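PDB 3TQF: Hpr(Ser) kinase from Coxiella burnetii, which probably phosphorylates a serine of the phosphocarrier protein HPr using ATP and also removes that phosphate. Local coordinates for residues Ile14-Val19 / Val149-Arg153; His96-Val102 / Pro129-Ile135. One frame throughout, in Å; residues are numbered along the deposited sequence.

Overall arrangement
Both contacts lie within the HPr serine kinase C-terminal domain and reach the same sheet, in which strands 17-23 and 92-102 are neighbours. Contact 2 joins strands 92-102 and 126-134 by a regular run of backbone hydrogen bonds. Contact 1 sets helix 141-165 against a hairpin tip of that sheet, mainly through side chains. Its chemistry changes from a buried apolar patch at Val149 to charged groups at Asp15, Lys16 and Arg153. Both are partly buried. In contact 2 half of the touching residues are buried and none is fully exposed, whereas contact 1 has the exposed Lys16. They meet where Gly18 O probably accepts hydrogen bonds from His96 N (2.8 Å) and Leu97 N (3.1 Å). Both touch the second subunit.

Contact 1 of 2, residues Ile14-Val19 / Val149-Arg153; sequences IDKMGV and VRNHR
Ile14 to Met17 form a type I' turn, with Asp15 at phi/psi 52/48 and Lys16 at 74/-6. Ile14 N donates a hydrogen bond to Met17 O (2.8 Å), and Met17 N one to Ile14 O (2.9 Å). Strand 17-19 crosses helix 149-153 at 130°, axes 10.1 Å apart. CA atoms pair as Ile14-Val149 (6.9 Å), Asp15-Arg150 (6.3 Å) and Met17-Arg153 (7.3 Å). Val149 (t) places CG1 3.8 Å from Ile14 CG2 and 3.9 Å from both Met17 CG and Val19 CG2. Arg150 CG lies 3.3 Å from Asp15 OD2; its NH2 hydrogen-bonds Leu83 O of the second subunit. This β-hairpin of strands 10-14 and 17-23 has a two-residue loop, with the C-terminal helix across its tip. His152 ND1 is hydrogen-bonded to Tyr118 OH, and its edge atom CD2 lies 4.2 Å from SE of selenomethionine Met17 (chi1 m). Arg153, with chi1 to chi3 t, sends NH1 to OD1 of Asp15 (chi1 t) in a 3.1 Å salt bridge. Its CB packs 3.8 Å from Met17 SE.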
loop_
_atom_site.group_PDB
_atom_site.type_symbol
_atom_site.label_atom_id
_atom_site.label_comp_id
_atom_site.label_asym_id
_atom_site.label_seq_id
_atom_site.Cartn_x
_atom_site.Cartn_y
_atom_site.Cartn_z
ATOM N N ILE A 14 -13.239 10.832 -7.489
ATOM C CA ILE A 14 -13.066 9.398 -7.307
ATOM C C ILE A 14 -14.287 8.665 -7.834
ATOM O O ILE A 14 -15.386 8.836 -7.314
ATOM C CB ILE A 14 -12.918 9.027 -5.827
ATOM C CG1 ILE A 14 -11.790 9.828 -5.169
ATOM C CG2 ILE A 14 -12.663 7.535 -5.690
ATOM C CD1 ILE A 14 -11.683 9.617 -3.655
ATOM N N ASP A 15 -14.085 7.846 -8.864
ATOM C CA ASP A 15 -15.159 7.079 -9.493
ATOM C C ASP A 15 -16.321 7.990 -9.885
ATOM O O ASP A 15 -17.472 7.693 -9.593
ATOM C CB ASP A 15 -15.626 5.958 -8.549
ATOM C CG ASP A 15 -16.543 4.950 -9.231
ATOM O OD1 ASP A 15 -16.449 4.782 -10.466
ATOM O OD2 ASP A 15 -17.362 4.327 -8.526
ATOM N N LYS A 16 -15.998 9.106 -10.534
ATOM C CA LYS A 16 -16.981 10.122 -10.963
ATOM C C LYS A 16 -17.551 10.989 -9.823
ATOM O O LYS A 16 -18.287 11.937 -10.093
ATOM C CB LYS A 16 -18.147 9.497 -11.749
ATOM C CG LYS A 16 -17.756 8.605 -12.928
ATOM C CD LYS A 16 -17.650 9.373 -14.246
ATOM C CE LYS A 16 -18.269 8.600 -15.427
ATOM N NZ LYS A 16 -17.903 7.152 -15.453
HETATM N N MSE A 17 -17.213 10.675 -8.573
HETATM C CA MSE A 17 -17.723 11.396 -7.409
HETATM C C MSE A 17 -16.718 12.432 -6.905
HETATM O O MSE A 17 -15.593 12.093 -6.544
HETATM C CB MSE A 17 -17.992 10.428 -6.253
HETATM C CG MSE A 17 -18.824 9.202 -6.582
HETATM SE SE MSE A 17 -20.719 9.535 -6.404
HETATM C CE MSE A 17 -21.049 10.304 -8.164
ATOM N N GLY A 18 -17.128 13.693 -6.862
ATOM C CA GLY A 18 -16.374 14.723 -6.159
ATOM C C GLY A 18 -16.429 14.479 -4.664
ATOM O O GLY A 18 -17.492 14.568 -4.058
ATOM N N VAL A 19 -15.273 14.171 -4.080
ATOM C CA VAL A 19 -15.172 13.746 -2.690
ATOM C C VAL A 19 -14.319 14.724 -1.888
ATOM O O VAL A 19 -13.174 14.987 -2.246
ATOM C CB VAL A 19 -14.536 12.348 -2.596
ATOM C CG1 VAL A 19 -14.403 11.908 -1.138
ATOM C CG2 VAL A 19 -15.351 11.337 -3.413
ATOM N N VAL A 149 -16.076 4.938 -1.569
ATOM C CA VAL A 149 -16.652 5.884 -2.527
ATOM C C VAL A 149 -17.429 5.156 -3.610
ATOM O O VAL A 149 -18.499 5.598 -4.003
ATOM C CB VAL A 149 -15.564 6.779 -3.175
ATOM C CG1 VAL A 149 -16.150 7.630 -4.291
ATOM C CG2 VAL A 149 -14.909 7.665 -2.124
ATOM N N ARG A 150 -16.890 4.041 -4.089
ATOM C CA ARG A 150 -17.561 3.232 -5.114
ATOM C C ARG A 150 -18.856 2.635 -4.577
ATOM O O ARG A 150 -19.849 2.558 -5.295
ATOM C CB ARG A 150 -16.635 2.123 -5.621
ATOM C CG ARG A 150 -15.418 2.644 -6.379
ATOM C CD ARG A 150 -14.433 1.544 -6.671
ATOM N NE ARG A 150 -14.978 0.596 -7.636
ATOM C CZ ARG A 150 -14.611 -0.677 -7.750
ATOM N NH1 ARG A 150 -13.684 -1.199 -6.951
ATOM N NH2 ARG A 150 -15.184 -1.439 -8.668
ATOM N N ASN A 151 -18.836 2.219 -3.314
ATOM C CA ASN A 151 -20.041 1.740 -2.638
ATOM C C ASN A 151 -21.076 2.837 -2.514
ATOM O O ASN A 151 -22.272 2.588 -2.668
ATOM C CB ASN A 151 -19.719 1.190 -1.238
ATOM C CG ASN A 151 -19.605 -0.322 -1.212
ATOM O OD1 ASN A 151 -19.357 -0.959 -2.230
ATOM N ND2 ASN A 151 -19.794 -0.903 -0.039
ATOM N N HIS A 152 -20.613 4.050 -2.229
ATOM C CA HIS A 152 -21.509 5.194 -2.113
ATOM C C HIS A 152 -22.215 5.482 -3.440
ATOM O O HIS A 152 -23.421 5.718 -3.463
ATOM C CB HIS A 152 -20.756 6.439 -1.630
ATOM C CG HIS A 152 -21.606 7.666 -1.586
ATOM N ND1 HIS A 152 -22.477 7.930 -0.553
ATOM C CD2 HIS A 152 -21.747 8.684 -2.467
ATOM C CE1 HIS A 152 -23.110 9.065 -0.793
ATOM N NE2 HIS A 152 -22.684 9.543 -1.949
ATOM N N ARG A 153 -21.462 5.454 -4.534
ATOM C CA ARG A 153 -22.026 5.704 -5.853
ATOM C C ARG A 153 -23.075 4.661 -6.218
ATOM O O ARG A 153 -24.119 5.001 -6.773
ATOM C CB ARG A 153 -20.929 5.732 -6.913
ATOM C CG ARG A 153 -21.449 5.819 -8.339
ATOM C CD ARG A 153 -20.451 6.490 -9.251
ATOM N NE ARG A 153 -20.830 6.326 -10.652
ATOM C CZ ARG A 153 -20.363 5.387 -11.473
ATOM N NH1 ARG A 153 -19.469 4.492 -11.063
ATOM N NH2 ARG A 153 -20.798 5.347 -12.727
#

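Contact 2 of 2, residues His96-Val102 / Pro129-Ile135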
loop_
_atom_site.group_PDB
_atom_site.type_symbol
_atom_site.label_atom_id
_atom_site.label_comp_id
_atom_site.label_asym_id
_atom_site.label_seq_id
_atom_site.Cartn_x
_atom_site.Cartn_y
_atom_site.Cartn_z
ATOM N N HIS A 96 -20.120 15.554 -4.333
ATOM C CA HIS A 96 -21.075 14.461 -4.118
ATOM C C HIS A 96 -21.027 13.885 -2.703
ATOM O O HIS A 96 -22.058 13.495 -2.151
ATOM C CB HIS A 96 -20.816 13.338 -5.123
ATOM C CG HIS A 96 -21.152 13.705 -6.532
ATOM N ND1 HIS A 96 -22.376 13.427 -7.098
ATOM C CD2 HIS A 96 -20.430 14.337 -7.487
ATOM C CE1 HIS A 96 -22.393 13.872 -8.343
ATOM N NE2 HIS A 96 -21.223 14.428 -8.603
ATOM N N LEU A 97 -19.830 13.820 -2.128
ATOM C CA LEU A 97 -19.628 13.148 -0.857
ATOM C C LEU A 97 -18.592 13.887 -0.032
ATOM O O LEU A 97 -17.674 14.500 -0.575
ATOM C CB LEU A 97 -19.163 11.712 -1.108
ATOM C CG LEU A 97 -18.824 10.811 0.081
ATOM C CD1 LEU A 97 -20.076 10.422 0.846
ATOM C CD2 LEU A 97 -18.086 9.575 -0.414
ATOM N N SER A 98 -18.753 13.817 1.285
ATOM C CA SER A 98 -17.808 14.386 2.229
ATOM C C SER A 98 -17.381 13.292 3.195
ATOM O O SER A 98 -18.203 12.783 3.942
ATOM C CB SER A 98 -18.474 15.531 2.988
ATOM O OG SER A 98 -17.756 15.863 4.163
ATOM N N ILE A 99 -16.109 12.917 3.169
ATOM C CA ILE A 99 -15.587 11.922 4.102
ATOM C C ILE A 99 -14.770 12.614 5.180
ATOM O O ILE A 99 -13.899 13.428 4.890
ATOM C CB ILE A 99 -14.711 10.868 3.402
ATOM C CG1 ILE A 99 -15.524 10.100 2.360
ATOM C CG2 ILE A 99 -14.132 9.895 4.420
ATOM C CD1 ILE A 99 -14.687 9.193 1.500
ATOM N N SER A 100 -15.067 12.278 6.429
ATOM C CA SER A 100 -14.393 12.846 7.584
ATOM C C SER A 100 -13.603 11.739 8.272
ATOM O O SER A 100 -14.192 10.845 8.876
ATOM C CB SER A 100 -15.423 13.446 8.538
ATOM O OG SER A 100 -14.793 14.125 9.603
ATOM N N LEU A 101 -12.275 11.799 8.161
ATOM C CA LEU A 101 -11.392 10.780 8.728
ATOM C C LEU A 101 -11.267 10.994 10.220
ATOM O O LEU A 101 -10.817 12.047 10.653
ATOM C CB LEU A 101 -10.006 10.850 8.091
ATOM C CG LEU A 101 -9.907 10.623 6.579
ATOM C CD1 LEU A 101 -8.488 10.877 6.120
ATOM C CD2 LEU A 101 -10.354 9.219 6.199
ATOM N N VAL A 102 -11.659 9.989 10.997
ATOM C CA VAL A 102 -11.734 10.095 12.450
ATOM C C VAL A 102 -10.845 9.054 13.108
ATOM O O VAL A 102 -10.709 7.945 12.599
ATOM C CB VAL A 102 -13.179 9.878 12.937
ATOM C CG1 VAL A 102 -13.256 9.928 14.459
ATOM C CG2 VAL A 102 -14.102 10.913 12.317
ATOM N N PRO A 129 -24.045 14.146 1.605
ATOM C CA PRO A 129 -23.842 12.989 2.473
ATOM C C PRO A 129 -22.440 12.979 3.063
ATOM O O PRO A 129 -21.484 13.354 2.385
ATOM C CB PRO A 129 -24.036 11.794 1.535
ATOM C CG PRO A 129 -24.830 12.309 0.393
ATOM C CD PRO A 129 -24.557 13.770 0.275
ATOM N N LYS A 130 -22.332 12.560 4.319
ATOM C CA LYS A 130 -21.075 12.611 5.053
ATOM C C LYS A 130 -20.831 11.285 5.750
ATOM O O LYS A 130 -21.711 10.779 6.436
ATOM C CB LYS A 130 -21.124 13.732 6.090
ATOM C CG LYS A 130 -19.793 14.072 6.723
ATOM C CD LYS A 130 -19.998 14.772 8.057
ATOM C CE LYS A 130 -18.788 15.602 8.465
ATOM N NZ LYS A 130 -19.175 16.742 9.355
ATOM N N ILE A 131 -19.638 10.728 5.573
ATOM C CA ILE A 131 -19.270 9.483 6.229
ATOM C C ILE A 131 -18.188 9.767 7.251
ATOM O O ILE A 131 -17.253 10.499 6.972
ATOM C CB ILE A 131 -18.751 8.441 5.215
ATOM C CG1 ILE A 131 -19.828 8.135 4.169
ATOM C CG2 ILE A 131 -18.324 7.161 5.933
ATOM C CD1 ILE A 131 -19.414 7.112 3.141
ATOM N N LEU A 132 -18.337 9.205 8.442
ATOM C CA LEU A 132 -17.278 9.217 9.443
ATOM C C LEU A 132 -16.490 7.926 9.283
ATOM O O LEU A 132 -17.022 6.849 9.523
ATOM C CB LEU A 132 -17.860 9.305 10.862
ATOM C CG LEU A 132 -18.750 10.505 11.213
ATOM C CD1 LEU A 132 -19.048 10.500 12.696
ATOM C CD2 LEU A 132 -18.125 11.829 10.823
ATOM N N PHE A 133 -15.234 8.027 8.859
ATOM C CA PHE A 133 -14.421 6.842 8.607
ATOM C C PHE A 133 -13.281 6.700 9.606
ATOM O O PHE A 133 -12.466 7.605 9.735
ATOM C CB PHE A 133 -13.853 6.859 7.191
ATOM C CG PHE A 133 -13.287 5.537 6.768
ATOM C CD1 PHE A 133 -11.931 5.289 6.845
ATOM C CD2 PHE A 133 -14.124 4.524 6.336
ATOM C CE1 PHE A 133 -11.416 4.069 6.476
ATOM C CE2 PHE A 133 -13.615 3.298 5.967
ATOM C CZ PHE A 133 -12.259 3.070 6.036
ATOM N N PRO A 134 -13.211 5.548 10.301
ATOM C CA PRO A 134 -12.148 5.306 11.267
ATOM C C PRO A 134 -10.813 5.054 10.586
ATOM O O PRO A 134 -10.735 4.239 9.671
ATOM C CB PRO A 134 -12.616 4.049 11.989
ATOM C CG PRO A 134 -13.424 3.333 10.996
ATOM C CD PRO A 134 -14.096 4.376 10.167
ATOM N N ILE A 135 -9.774 5.749 11.040
ATOM C CA ILE A 135 -8.457 5.654 10.426
ATOM C C ILE A 135 -7.518 4.787 11.262
ATOM O O ILE A 135 -7.113 5.175 12.354
ATOM C CB ILE A 135 -7.840 7.057 10.202
ATOM C CG1 ILE A 135 -6.493 6.950 9.481
ATOM C CG2 ILE A 135 -7.674 7.805 11.521
ATOM C CD1 ILE A 135 -6.104 8.227 8.728
#
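The two strands run parallel. Their axes come within 4.6 Å and their directions differ by 29°. Ser98 is paired with Lys130, and the register holds through Val102 with Pro134. Six hydrogen bonds join them, from Ser98 N to Pro129 O (3.0 Å) through to Ile135 N to Val102 O (2.9 Å). The most linear is Val102 N to Phe133 O (2.8 Å, 176°).

On the face of Ile99, Leu101, Ile131 and Phe133, the side chains fit diagonally. Ile99 CG2 rests on Phe133 CB (4.1 Å), and Leu101 CD2 lies 4.3 Å from Phe133 CD1. Leu97 and Pro129 join at one end. There Leu97 CD1 fills the hollow between Pro129 CB (4.2 Å) and Ile131 CG1 (4.0 Å). Past the strand, Ile135 CD1 meets Leu101 CD1 (4.4 Å). From helix 141-165, His152 covers Leu97 and Pro129, and Leu148 covers Ile99 and Ile131. These strands belong to the mixed sheet of the kinase domain. The chain between them has no helix, so the link is not a classic β-α-β crossover. Strand 117-123 instead pairs antiparallel with 126-134. Leu101 touches residues of a probable P-loop.

The other face has a shallow strip at Ser98 and Ser100. The extended Lys130 lies along it, with CG 3.7 Å from Ser98 OG and CE 4.0 Å from Ser100 CB. Its NZ makes a long, weak ion pair with Glu121. Leu132 is the next bump. Its CD2 lies 3.9 Å from Ser100 CB, and its CB lies 4.3 Å from Val102 CG2. Met107 packs against Val102, Leu132 and Pro134.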